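Local structure of xylose isomerase-like TIM barrel domain-containing protein (Parabacteroides distasonis, 4KW2) at residues A[93-98]-A[111-116]; A[22-27]-A[255-260]; A[118-123]-A[199-204]. The protein is of unknown function but folds as a xylose isomerase-like TIM barrel, so it may be an enzyme, possibly an isomerase acting on a sugar-like substrate. All blocks are in the same frame, centred on the assembly; numbering follows the deposited sequence.

Overall arrangement
The three contacts sample one eight-stranded parallel barrel at its helix layer and in its interior. Contacts 1 and 2 each seat a helix of the outer layer on a strand and lie on opposite sides of the chain's centre, their own centres about 21 Å apart. Contact 3 joins strands 120-123 and 199-204 across the interior, its centre about 11 Å from that of contact 1 and about 14 Å from that of contact 2. Helix 103-116 is followed by strand 120-123 after a short loop, where Ala-118 N makes a probable hydrogen bond to Ala-113 O (2.9 Å). His-203 of contact 3, its CG 3.6 Å from Gln-27 NE2 of contact 2, probably lies in the active-site region.

Contact 1 (A[93-98]-A[111-116]); sequences IAFGVA and AFAHKI
Phe-95 meets three residues of helix 103-116 with its ring. Phe-112 comes over one face, its CE2 4.1 Å from Phe-95 CZ and set toward the rim rather than above the centre. The two rings form an edge-to-face pair, with centroids 5.5 Å apart and planes at 52°, so the T is well short of a right angle. Ile-116 takes the edge of the same ring: its CG2 lies near the ring plane, 3.8 Å from Phe-95 CZ, while its CB also nears CE2. Ala-113, one helical turn before, brings CB to 4.2 Å from Phe-95 CD2, its small side chain allowing the helix backbone close to the ring.

These are the first strand and the helix of a beta-alpha-beta unit of the TIM barrel, completed by strand 120-123; strand 91-98 leads into helix 103-116 and the helix returns nearly antiparallel, at 156° to the strand, with the short axes 9.4 Å apart. Phe-95 spans that gap between strand and helix.

Within the helix, Ile-116 also positions Phe-112, laying CG1 over a face of its ring. The phenyl ring of Phe-112 is turned so that CG stands opposite its own backbone N (chi1 176°), which carries CE2 forward to Phe-95 although the CA-CB bond does not aim at the strand. Farther out, Phe-109 of the same helix and Ala-53 of strand 50-53 touch Phe-95, whereas Cys-78 of helix 75-86 packs on both Phe-112 and Ile-116.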
ATOM      1  N   ILE A  93     -16.834 -20.114   8.876  1.00 31.83           N
ATOM      2  CA  ILE A  93     -17.681 -19.236   9.682  1.00 33.26           C
ATOM      3  C   ILE A  93     -18.171 -18.009   8.912  1.00 32.49           C
ATOM      4  O   ILE A  93     -19.282 -17.535   9.148  1.00 32.03           O
ATOM      5  CB  ILE A  93     -16.937 -18.794  10.969  1.00 36.44           C
ATOM      6  CG1 ILE A  93     -17.897 -18.206  12.006  1.00 41.18           C
ATOM      7  CG2 ILE A  93     -15.814 -17.810  10.667  1.00 36.54           C
ATOM      8  CD1 ILE A  93     -18.577 -19.263  12.838  1.00 48.31           C
ATOM      9  N   ALA A  94     -17.355 -17.503   7.992  1.00 28.81           N
ATOM     10  CA  ALA A  94     -17.704 -16.285   7.281  1.00 28.56           C
ATOM     11  C   ALA A  94     -17.362 -16.346   5.804  1.00 28.16           C
ATOM     12  O   ALA A  94     -16.457 -17.064   5.389  1.00 26.86           O
ATOM     13  CB  ALA A  94     -17.011 -15.089   7.921  1.00 28.44           C
ATOM     14  N   PHE A  95     -18.116 -15.583   5.024  1.00 28.81           N
ATOM     15  CA  PHE A  95     -17.767 -15.274   3.656  1.00 30.67           C
ATOM     16  C   PHE A  95     -17.842 -13.766   3.476  1.00 30.01           C
ATOM     17  O   PHE A  95     -18.699 -13.110   4.058  1.00 31.14           O
ATOM     18  CB  PHE A  95     -18.717 -15.969   2.685  1.00 31.19           C
ATOM     19  CG  PHE A  95     -18.568 -17.456   2.670  1.00 32.96           C
ATOM     20  CD1 PHE A  95     -17.514 -18.047   1.995  1.00 32.95           C
ATOM     21  CD2 PHE A  95     -19.467 -18.266   3.340  1.00 37.34           C
ATOM     22  CE1 PHE A  95     -17.362 -19.422   1.985  1.00 35.04           C
ATOM     23  CE2 PHE A  95     -19.319 -19.641   3.335  1.00 38.19           C
ATOM     24  CZ  PHE A  95     -18.264 -20.220   2.656  1.00 34.80           C
ATOM     25  N   GLY A  96     -16.942 -13.233   2.662  1.00 28.86           N
ATOM     26  CA  GLY A  96     -16.929 -11.815   2.352  1.00 29.73           C
ATOM     27  C   GLY A  96     -15.536 -11.417   1.917  1.00 29.89           C
ATOM     28  O   GLY A  96     -14.629 -12.247   1.976  1.00 28.83           O
ATOM     29  N   VAL A  97     -15.345 -10.164   1.490  1.00 28.25           N
ATOM     30  CA  VAL A  97     -16.370  -9.119   1.574  1.00 28.34           C
ATOM     31  C   VAL A  97     -17.193  -9.022   0.281  1.00 28.58           C
ATOM     32  O   VAL A  97     -16.652  -8.815  -0.808  1.00 25.40           O
ATOM     33  CB  VAL A  97     -15.745  -7.743   1.886  1.00 27.41           C
ATOM     34  CG1 VAL A  97     -16.824  -6.682   2.060  1.00 28.45           C
ATOM     35  CG2 VAL A  97     -14.868  -7.824   3.128  1.00 28.59           C
ATOM     36  N   ALA A  98     -18.506  -9.139   0.416  1.00 28.71           N
ATOM     37  CA  ALA A  98     -19.396  -9.044  -0.730  1.00 29.79           C
ATOM     38  C   ALA A  98     -19.923  -7.618  -0.876  1.00 31.42           C
ATOM     39  O   ALA A  98     -20.338  -6.993   0.097  1.00 30.38           O
ATOM     40  CB  ALA A  98     -20.537 -10.034  -0.593  1.00 29.78           C
ATOM     41  N   ALA A 111     -28.046 -17.438   0.487  1.00 38.90           N
ATOM     42  CA  ALA A 111     -28.454 -18.842   0.371  1.00 37.98           C
ATOM     43  C   ALA A 111     -27.236 -19.757   0.424  1.00 35.58           C
ATOM     44  O   ALA A 111     -27.248 -20.780   1.103  1.00 34.13           O
ATOM     45  CB  ALA A 111     -29.227 -19.076  -0.920  1.00 37.43           C
ATOM     46  N   PHE A 112     -26.186 -19.377  -0.297  1.00 34.58           N
ATOM     47  CA  PHE A 112     -24.943 -20.143  -0.327  1.00 33.16           C
ATOM     48  C   PHE A 112     -24.262 -20.183   1.042  1.00 33.17           C
ATOM     49  O   PHE A 112     -23.881 -21.246   1.517  1.00 33.25           O
ATOM     50  CB  PHE A 112     -23.983 -19.560  -1.363  1.00 31.52           C
ATOM     51  CG  PHE A 112     -22.648 -20.238  -1.391  1.00 31.66           C
ATOM     52  CD1 PHE A 112     -22.518 -21.510  -1.924  1.00 32.86           C
ATOM     53  CD2 PHE A 112     -21.519 -19.609  -0.880  1.00 32.76           C
ATOM     54  CE1 PHE A 112     -21.286 -22.142  -1.955  1.00 34.51           C
ATOM     55  CE2 PHE A 112     -20.287 -20.237  -0.902  1.00 31.63           C
ATOM     56  CZ  PHE A 112     -20.169 -21.506  -1.445  1.00 32.23           C
ATOM     57  N   ALA A 113     -24.110 -19.020   1.666  1.00 33.82           N
ATOM     58  CA  ALA A 113     -23.551 -18.937   3.014  1.00 33.86           C
ATOM     59  C   ALA A 113     -24.268 -19.890   3.967  1.00 34.46           C
ATOM     60  O   ALA A 113     -23.630 -20.621   4.724  1.00 35.83           O
ATOM     61  CB  ALA A 113     -23.631 -17.512   3.536  1.00 33.64           C
ATOM     62  N   HIS A 114     -25.594 -19.875   3.923  1.00 36.59           N
ATOM     63  CA  HIS A 114     -26.411 -20.748   4.760  1.00 40.12           C
ATOM     64  C   HIS A 114     -26.182 -22.219   4.421  1.00 41.13           C
ATOM     65  O   HIS A 114     -26.053 -23.055   5.309  1.00 40.43           O
ATOM     66  CB  HIS A 114     -27.889 -20.406   4.581  1.00 43.42           C
ATOM     67  CG  HIS A 114     -28.814 -21.310   5.334  1.00 47.73           C
ATOM     68  ND1 HIS A 114     -29.112 -21.124   6.667  1.00 50.42           N
ATOM     69  CD2 HIS A 114     -29.504 -22.406   4.942  1.00 48.27           C
ATOM     70  CE1 HIS A 114     -29.946 -22.068   7.064  1.00 49.22           C
ATOM     71  NE2 HIS A 114     -30.199 -22.859   6.038  1.00 49.25           N
ATOM     72  N   LYS A 115     -26.127 -22.523   3.131  1.00 40.85           N
ATOM     73  CA  LYS A 115     -25.942 -23.893   2.670  1.00 42.83           C
ATOM     74  C   LYS A 115     -24.595 -24.469   3.126  1.00 41.00           C
ATOM     75  O   LYS A 115     -24.509 -25.639   3.485  1.00 44.41           O
ATOM     76  CB  LYS A 115     -26.072 -23.949   1.141  1.00 47.77           C
ATOM     77  CG  LYS A 115     -26.173 -25.354   0.566  1.00 53.19           C
ATOM     78  CD  LYS A 115     -26.960 -25.396  -0.740  1.00 59.46           C
ATOM     79  CE  LYS A 115     -26.333 -24.544  -1.841  1.00 63.81           C
ATOM     80  NZ  LYS A 115     -26.968 -23.205  -2.026  1.00 63.05           N
ATOM     81  N   ILE A 116     -23.550 -23.650   3.119  1.00 38.99           N
ATOM     82  CA  ILE A 116     -22.222 -24.094   3.551  1.00 38.00           C
ATOM     83  C   ILE A 116     -22.110 -24.098   5.080  1.00 36.62           C
ATOM     84  O   ILE A 116     -21.262 -24.779   5.648  1.00 34.70           O
ATOM     85  CB  ILE A 116     -21.114 -23.230   2.911  1.00 35.84           C
ATOM     86  CG1 ILE A 116     -21.159 -23.376   1.385  1.00 37.23           C
ATOM     87  CG2 ILE A 116     -19.733 -23.617   3.428  1.00 34.30           C
ATOM     88  CD1 ILE A 116     -20.999 -24.803   0.885  1.00 38.25           C
TER

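Contact 2 (A[22-27]-A[255-260]); sequences WKVGIQ and NSLEFL
Leu-257 of helix 250-262 touches Val-24 of strand 23-27 through one methyl, CD2, which lies 4.0 Å from Val-24 CG1. The two side chains approach at a slant, and Leu-257 further packs on Ile-241 of strand 238-241 and on Leu-46 of helix 36-46. One turn later Leu-260 meets the strand mainly through its backbone and CB. Val-24 CG2 sits 3.4 Å from Leu-260 O and 4.2 Å from Leu-260 CB; the valine thus divides its branches, CG1 to the earlier leucine and CG2 to the later one. The same carbonyl oxygen accepts a hydrogen bond from the indole of Trp-22, with NE1 2.9 Å from Leu-260 O and an N-H...O angle of 151°. The donor lies in the carbonyl plane, while the oxygen stands 17° out of the indole plane. Trp-22 reaches it with CG placed between its backbone N and carbonyl carbon (chi1 55°), and Val-24 CG2 lies at the edge of its ring. A phenylalanine in place of Trp-22 would probably deprive Leu-260 O of this side-chain donor and remove the polar link between the helix and the residue leading into strand 23-27. Leu-230 and Ile-239 also pack on the indole. Here the final helix lies against the first strand, a pairing characteristic of the closed TIM barrel, whose first and last beta-alpha units are neighbours.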
ATOM      1  N   TRP A  22     -13.535 -14.653  22.341  1.00 45.62           N
ATOM      2  CA  TRP A  22     -13.738 -14.369  20.912  1.00 42.26           C
ATOM      3  C   TRP A  22     -13.186 -15.498  20.049  1.00 40.28           C
ATOM      4  O   TRP A  22     -12.538 -16.406  20.560  1.00 42.99           O
ATOM      5  CB  TRP A  22     -13.061 -13.044  20.519  1.00 39.16           C
ATOM      6  CG  TRP A  22     -11.599 -12.981  20.863  1.00 36.40           C
ATOM      7  CD1 TRP A  22     -10.569 -13.580  20.195  1.00 34.78           C
ATOM      8  CD2 TRP A  22     -11.010 -12.287  21.968  1.00 36.15           C
ATOM      9  NE1 TRP A  22      -9.377 -13.300  20.817  1.00 34.17           N
ATOM     10  CE2 TRP A  22      -9.619 -12.509  21.907  1.00 34.58           C
ATOM     11  CE3 TRP A  22     -11.525 -11.501  23.005  1.00 35.90           C
ATOM     12  CZ2 TRP A  22      -8.736 -11.972  22.842  1.00 35.74           C
ATOM     13  CZ3 TRP A  22     -10.648 -10.965  23.932  1.00 36.80           C
ATOM     14  CH2 TRP A  22      -9.268 -11.204  23.845  1.00 36.30           C
ATOM     15  N   LYS A  23     -13.435 -15.427  18.742  1.00 38.09           N
ATOM     16  CA  LYS A  23     -12.874 -16.383  17.786  1.00 35.34           C
ATOM     17  C   LYS A  23     -11.767 -15.735  16.967  1.00 34.79           C
ATOM     18  O   LYS A  23     -11.861 -14.565  16.607  1.00 34.76           O
ATOM     19  CB  LYS A  23     -13.941 -16.875  16.820  1.00 37.28           C
ATOM     20  CG  LYS A  23     -15.182 -17.465  17.459  1.00 39.58           C
ATOM     21  CD  LYS A  23     -16.265 -17.648  16.404  1.00 43.86           C
ATOM     22  CE  LYS A  23     -17.647 -17.770  17.019  1.00 47.26           C
ATOM     23  NZ  LYS A  23     -17.807 -19.069  17.716  1.00 51.59           N
ATOM     24  N   VAL A  24     -10.730 -16.509  16.665  1.00 32.53           N
ATOM     25  CA  VAL A  24      -9.659 -16.069  15.793  1.00 31.69           C
ATOM     26  C   VAL A  24      -9.691 -16.907  14.518  1.00 31.84           C
ATOM     27  O   VAL A  24      -9.542 -18.133  14.567  1.00 33.92           O
ATOM     28  CB  VAL A  24      -8.274 -16.215  16.457  1.00 32.30           C
ATOM     29  CG1 VAL A  24      -7.201 -15.563  15.589  1.00 30.37           C
ATOM     30  CG2 VAL A  24      -8.289 -15.602  17.851  1.00 32.66           C
ATOM     31  N   GLY A  25      -9.884 -16.236  13.385  1.00 29.86           N
ATOM     32  CA  GLY A  25      -9.903 -16.890  12.086  1.00 31.32           C
ATOM     33  C   GLY A  25      -8.966 -16.236  11.094  1.00 32.01           C
ATOM     34  O   GLY A  25      -8.397 -15.171  11.352  1.00 32.44           O
ATOM     35  N   ILE A  26      -8.808 -16.881   9.947  1.00 32.90           N
ATOM     36  CA  ILE A  26      -7.990 -16.332   8.879  1.00 33.79           C
ATOM     37  C   ILE A  26      -8.844 -15.800   7.731  1.00 31.23           C
ATOM     38  O   ILE A  26      -9.886 -16.369   7.409  1.00 30.15           O
ATOM     39  CB  ILE A  26      -7.000 -17.384   8.347  1.00 37.20           C
ATOM     40  CG1 ILE A  26      -5.923 -16.710   7.498  1.00 39.18           C
ATOM     41  CG2 ILE A  26      -7.711 -18.477   7.550  1.00 38.52           C
ATOM     42  CD1 ILE A  26      -4.822 -17.650   7.077  1.00 43.24           C
ATOM     43  N   GLN A  27      -8.399 -14.702   7.126  1.00 31.65           N
ATOM     44  CA  GLN A  27      -8.915 -14.285   5.822  1.00 28.61           C
ATOM     45  C   GLN A  27      -8.177 -15.085   4.767  1.00 26.71           C
ATOM     46  O   GLN A  27      -6.949 -14.999   4.664  1.00 24.89           O
ATOM     47  CB  GLN A  27      -8.687 -12.799   5.584  1.00 28.39           C
ATOM     48  CG  GLN A  27      -9.397 -11.901   6.579  1.00 31.06           C
ATOM     49  CD  GLN A  27      -9.177 -10.432   6.286  1.00 32.92           C
ATOM     50  OE1 GLN A  27      -9.198 -10.012   5.124  1.00 30.26           O
ATOM     51  NE2 GLN A  27      -8.942  -9.642   7.338  1.00 32.75           N
ATOM     52  N   ASN A 255       3.599 -16.518  16.519  1.00 35.38           N
ATOM     53  CA  ASN A 255       3.922 -15.667  17.679  1.00 35.16           C
ATOM     54  C   ASN A 255       2.802 -14.716  18.081  1.00 36.70           C
ATOM     55  O   ASN A 255       2.549 -14.522  19.270  1.00 37.56           O
ATOM     56  CB  ASN A 255       5.167 -14.834  17.419  1.00 35.63           C
ATOM     57  CG  ASN A 255       6.420 -15.667  17.345  1.00 37.20           C
ATOM     58  OD1 ASN A 255       6.545 -16.674  18.030  1.00 40.66           O
ATOM     59  ND2 ASN A 255       7.363 -15.248  16.512  1.00 40.07           N
ATOM     60  N   SER A 256       2.151 -14.102  17.096  1.00 35.55           N
ATOM     61  CA  SER A 256       1.021 -13.220  17.372  1.00 37.41           C
ATOM     62  C   SER A 256      -0.239 -14.014  17.701  1.00 36.07           C
ATOM     63  O   SER A 256      -0.963 -13.673  18.634  1.00 35.42           O
ATOM     64  CB  SER A 256       0.757 -12.283  16.196  1.00 38.82           C
ATOM     65  OG  SER A 256       1.773 -11.306  16.117  1.00 41.35           O
ATOM     66  N   LEU A 257      -0.495 -15.076  16.944  1.00 37.81           N
ATOM     67  CA  LEU A 257      -1.674 -15.917  17.184  1.00 36.99           C
ATOM     68  C   LEU A 257      -1.691 -16.468  18.605  1.00 36.03           C
ATOM     69  O   LEU A 257      -2.754 -16.646  19.192  1.00 40.81           O
ATOM     70  CB  LEU A 257      -1.744 -17.058  16.166  1.00 37.12           C
ATOM     71  CG  LEU A 257      -2.017 -16.610  14.728  1.00 39.39           C
ATOM     72  CD1 LEU A 257      -2.018 -17.803  13.784  1.00 38.09           C
ATOM     73  CD2 LEU A 257      -3.331 -15.845  14.631  1.00 40.89           C
ATOM     74  N   GLU A 258      -0.505 -16.713  19.153  1.00 37.58           N
ATOM     75  CA  GLU A 258      -0.341 -17.170  20.536  1.00 41.60           C
ATOM     76  C   GLU A 258      -1.133 -16.310  21.529  1.00 40.76           C
ATOM     77  O   GLU A 258      -1.895 -16.831  22.338  1.00 41.46           O
ATOM     78  CB  GLU A 258       1.148 -17.163  20.896  1.00 43.82           C
ATOM     79  CG  GLU A 258       1.488 -17.667  22.285  1.00 48.73           C
ATOM     80  CD  GLU A 258       2.976 -17.600  22.585  1.00 51.18           C
ATOM     81  OE1 GLU A 258       3.779 -17.469  21.635  1.00 49.45           O
ATOM     82  OE2 GLU A 258       3.347 -17.684  23.777  1.00 56.11           O
ATOM     83  N   PHE A 259      -0.965 -14.996  21.449  1.00 39.24           N
ATOM     84  CA  PHE A 259      -1.638 -14.082  22.374  1.00 39.35           C
ATOM     85  C   PHE A 259      -3.104 -13.848  22.008  1.00 39.48           C
ATOM     86  O   PHE A 259      -3.950 -13.666  22.883  1.00 36.82           O
ATOM     87  CB  PHE A 259      -0.899 -12.752  22.428  1.00 42.20           C
ATOM     88  CG  PHE A 259       0.509 -12.871  22.920  1.00 47.60           C
ATOM     89  CD1 PHE A 259       0.772 -12.991  24.278  1.00 51.20           C
ATOM     90  CD2 PHE A 259       1.572 -12.889  22.026  1.00 48.18           C
ATOM     91  CE1 PHE A 259       2.071 -13.111  24.736  1.00 56.69           C
ATOM     92  CE2 PHE A 259       2.874 -13.006  22.476  1.00 51.05           C
ATOM     93  CZ  PHE A 259       3.126 -13.117  23.834  1.00 56.74           C
ATOM     94  N   LEU A 260      -3.397 -13.848  20.711  1.00 39.52           N
ATOM     95  CA  LEU A 260      -4.761 -13.658  20.237  1.00 39.54           C
ATOM     96  C   LEU A 260      -5.663 -14.826  20.618  1.00 41.16           C
ATOM     97  O   LEU A 260      -6.858 -14.637  20.827  1.00 43.07           O
ATOM     98  CB  LEU A 260      -4.775 -13.482  18.722  1.00 39.48           C
ATOM     99  CG  LEU A 260      -4.092 -12.222  18.204  1.00 40.94           C
ATOM    100  CD1 LEU A 260      -3.906 -12.326  16.698  1.00 44.71           C
ATOM    101  CD2 LEU A 260      -4.891 -10.980  18.571  1.00 42.51           C
TER

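Contact 3 (A[118-123]-A[199-204]); sequences AHIVTV and IKVAHL
The imidazole of His-203 is met obliquely by the methyl of Thr-122, whose CG2 is 4.2 Å from His-203 NE2, while Val-97 and Cys-175 also touch the His-203 side chain. This contact spans the interior of the TIM barrel: strands 120-123 and 199-204 are the fourth and seventh of its eight and are not sheet neighbours, so side chains alone join them. Their short axes come within 8.6 Å and run at 63° to one another, and no hydrogen bond passes directly between the two segments.

The polar ends of Thr-122 and His-203 instead converge on a shared partner, Glu-52 of strand 50-53, whose OE2 is hydrogen-bonded to both Thr-122 OG1 and His-203 NE2, a polar cluster consistent with the active-site region of xylose isomerase-like barrels. Thr-122 keeps its two functions apart: OG1 sits between the backbone N and carbonyl carbon (chi1 51°), and the methyl, opposite the carbonyl carbon, is left to meet the other strand.

Nearer the start of the strands the meeting is wholly apolar. Val-201 slips past Ile-120 with the two side chains pointing in opposing directions, and Ala-145 of strand 143-146 packs on Val-201 as well. One methyl of Val-201 does all the touching: its CG2 lies 3.9 Å from Ile-120 CG2, 4.2 Å from Ile-120 CD1 and 4.2 Å from Thr-122 CG2.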
ATOM      1  N   ALA A 118     -22.089 -21.105   7.081  1.00 35.19           N
ATOM      2  CA  ALA A 118     -21.494 -19.906   7.645  1.00 34.99           C
ATOM      3  C   ALA A 118     -22.467 -19.286   8.639  1.00 37.27           C
ATOM      4  O   ALA A 118     -23.686 -19.434   8.502  1.00 39.34           O
ATOM      5  CB  ALA A 118     -21.147 -18.914   6.547  1.00 32.94           C
ATOM      6  N   HIS A 119     -21.921 -18.615   9.649  1.00 39.04           N
ATOM      7  CA  HIS A 119     -22.730 -17.886  10.630  1.00 40.90           C
ATOM      8  C   HIS A 119     -22.661 -16.376  10.412  1.00 39.41           C
ATOM      9  O   HIS A 119     -23.487 -15.643  10.937  1.00 42.11           O
ATOM     10  CB  HIS A 119     -22.295 -18.232  12.056  1.00 44.06           C
ATOM     11  CG  HIS A 119     -22.635 -19.632  12.467  1.00 53.52           C
ATOM     12  ND1 HIS A 119     -23.922 -20.124  12.435  1.00 60.84           N
ATOM     13  CD2 HIS A 119     -21.859 -20.641  12.927  1.00 61.60           C
ATOM     14  CE1 HIS A 119     -23.924 -21.377  12.849  1.00 63.21           C
ATOM     15  NE2 HIS A 119     -22.685 -21.715  13.156  1.00 65.19           N
ATOM     16  N   ILE A 120     -21.683 -15.915   9.633  1.00 38.62           N
ATOM     17  CA  ILE A 120     -21.491 -14.490   9.390  1.00 39.54           C
ATOM     18  C   ILE A 120     -21.171 -14.251   7.923  1.00 38.00           C
ATOM     19  O   ILE A 120     -20.544 -15.077   7.274  1.00 37.62           O
ATOM     20  CB  ILE A 120     -20.317 -13.914  10.218  1.00 43.76           C
ATOM     21  CG1 ILE A 120     -20.397 -14.365  11.681  1.00 47.13           C
ATOM     22  CG2 ILE A 120     -20.307 -12.390  10.138  1.00 46.39           C
ATOM     23  CD1 ILE A 120     -19.223 -13.925  12.532  1.00 49.04           C
ATOM     24  N   VAL A 121     -21.595 -13.108   7.408  1.00 36.61           N
ATOM     25  CA  VAL A 121     -21.094 -12.629   6.131  1.00 35.37           C
ATOM     26  C   VAL A 121     -20.633 -11.192   6.320  1.00 35.48           C
ATOM     27  O   VAL A 121     -21.281 -10.418   7.028  1.00 35.24           O
ATOM     28  CB  VAL A 121     -22.144 -12.732   4.997  1.00 35.25           C
ATOM     29  CG1 VAL A 121     -22.508 -14.186   4.740  1.00 34.63           C
ATOM     30  CG2 VAL A 121     -23.397 -11.926   5.309  1.00 35.52           C
ATOM     31  N   THR A 122     -19.493 -10.857   5.725  1.00 32.81           N
ATOM     32  CA  THR A 122     -19.004  -9.487   5.716  1.00 32.96           C
ATOM     33  C   THR A 122     -19.367  -8.867   4.375  1.00 30.28           C
ATOM     34  O   THR A 122     -19.213  -9.500   3.327  1.00 27.44           O
ATOM     35  CB  THR A 122     -17.490  -9.407   5.962  1.00 32.24           C
ATOM     36  OG1 THR A 122     -16.810 -10.298   5.078  1.00 37.13           O
ATOM     37  CG2 THR A 122     -17.169  -9.797   7.386  1.00 33.67           C
ATOM     38  N   VAL A 123     -19.863  -7.632   4.426  1.00 30.44           N
ATOM     39  CA  VAL A 123     -20.495  -6.991   3.280  1.00 31.43           C
ATOM     40  C   VAL A 123     -20.206  -5.494   3.227  1.00 33.84           C
ATOM     41  O   VAL A 123     -20.007  -4.852   4.254  1.00 33.21           O
ATOM     42  CB  VAL A 123     -22.028  -7.201   3.296  1.00 30.53           C
ATOM     43  CG1 VAL A 123     -22.368  -8.680   3.377  1.00 28.93           C
ATOM     44  CG2 VAL A 123     -22.682  -6.454   4.454  1.00 31.58           C
ATOM     45  N   ILE A 199     -20.439  -4.857  17.115  1.00 61.04           N
ATOM     46  CA  ILE A 199     -19.180  -5.178  16.438  1.00 57.09           C
ATOM     47  C   ILE A 199     -19.039  -6.693  16.368  1.00 51.55           C
ATOM     48  O   ILE A 199     -18.764  -7.336  17.378  1.00 54.25           O
ATOM     49  CB  ILE A 199     -17.938  -4.615  17.166  1.00 58.11           C
ATOM     50  CG1 ILE A 199     -18.073  -3.110  17.434  1.00 64.72           C
ATOM     51  CG2 ILE A 199     -16.682  -4.898  16.350  1.00 54.02           C
ATOM     52  CD1 ILE A 199     -18.188  -2.262  16.185  1.00 68.98           C
ATOM     53  N   LYS A 200     -19.219  -7.257  15.176  1.00 43.75           N
ATOM     54  CA  LYS A 200     -19.217  -8.711  15.011  1.00 44.14           C
ATOM     55  C   LYS A 200     -17.896  -9.265  14.479  1.00 40.47           C
ATOM     56  O   LYS A 200     -17.545 -10.399  14.783  1.00 41.89           O
ATOM     57  CB  LYS A 200     -20.371  -9.137  14.102  1.00 46.08           C
ATOM     58  CG  LYS A 200     -21.732  -8.861  14.711  1.00 47.45           C
ATOM     59  CD  LYS A 200     -22.850  -9.486  13.901  1.00 49.26           C
ATOM     60  CE  LYS A 200     -24.215  -9.039  14.409  1.00 52.68           C
ATOM     61  NZ  LYS A 200     -24.453  -9.412  15.830  1.00 52.23           N
ATOM     62  N   VAL A 201     -17.180  -8.474  13.683  1.00 38.31           N
ATOM     63  CA  VAL A 201     -15.931  -8.911  13.075  1.00 36.35           C
ATOM     64  C   VAL A 201     -14.888  -7.796  13.146  1.00 36.78           C
ATOM     65  O   VAL A 201     -15.196  -6.635  12.903  1.00 39.12           O
ATOM     66  CB  VAL A 201     -16.139  -9.331  11.596  1.00 35.80           C
ATOM     67  CG1 VAL A 201     -14.822  -9.742  10.943  1.00 34.29           C
ATOM     68  CG2 VAL A 201     -17.151 -10.464  11.504  1.00 38.40           C
ATOM     69  N   ALA A 202     -13.655  -8.160  13.483  1.00 37.79           N
ATOM     70  CA  ALA A 202     -12.534  -7.236  13.420  1.00 38.51           C
ATOM     71  C   ALA A 202     -11.535  -7.738  12.386  1.00 36.64           C
ATOM     72  O   ALA A 202     -10.998  -8.829  12.519  1.00 37.58           O
ATOM     73  CB  ALA A 202     -11.873  -7.118  14.781  1.00 40.44           C
ATOM     74  N   HIS A 203     -11.295  -6.935  11.353  1.00 38.75           N
ATOM     75  CA  HIS A 203     -10.287  -7.237  10.339  1.00 36.73           C
ATOM     76  C   HIS A 203      -8.921  -6.726  10.760  1.00 34.80           C
ATOM     77  O   HIS A 203      -8.722  -5.525  10.896  1.00 37.50           O
ATOM     78  CB  HIS A 203     -10.656  -6.585   9.008  1.00 36.72           C
ATOM     79  CG  HIS A 203     -11.623  -7.376   8.193  1.00 38.72           C
ATOM     80  ND1 HIS A 203     -11.944  -7.041   6.896  1.00 41.26           N
ATOM     81  CD2 HIS A 203     -12.326  -8.496   8.479  1.00 38.67           C
ATOM     82  CE1 HIS A 203     -12.812  -7.916   6.421  1.00 40.56           C
ATOM     83  NE2 HIS A 203     -13.061  -8.808   7.362  1.00 39.52           N
ATOM     84  N   LEU A 204      -7.989  -7.645  10.971  1.00 38.96           N
ATOM     85  CA  LEU A 204      -6.578  -7.308  11.125  1.00 38.53           C
ATOM     86  C   LEU A 204      -5.903  -7.491   9.785  1.00 39.05           C
ATOM     87  O   LEU A 204      -5.789  -8.616   9.295  1.00 43.45           O
ATOM     88  CB  LEU A 204      -5.901  -8.223  12.140  1.00 44.89           C
ATOM     89  CG  LEU A 204      -5.787  -7.716  13.568  1.00 46.48           C
ATOM     90  CD1 LEU A 204      -7.151  -7.285  14.084  1.00 49.61           C
ATOM     91  CD2 LEU A 204      -5.185  -8.814  14.429  1.00 46.20           C
TER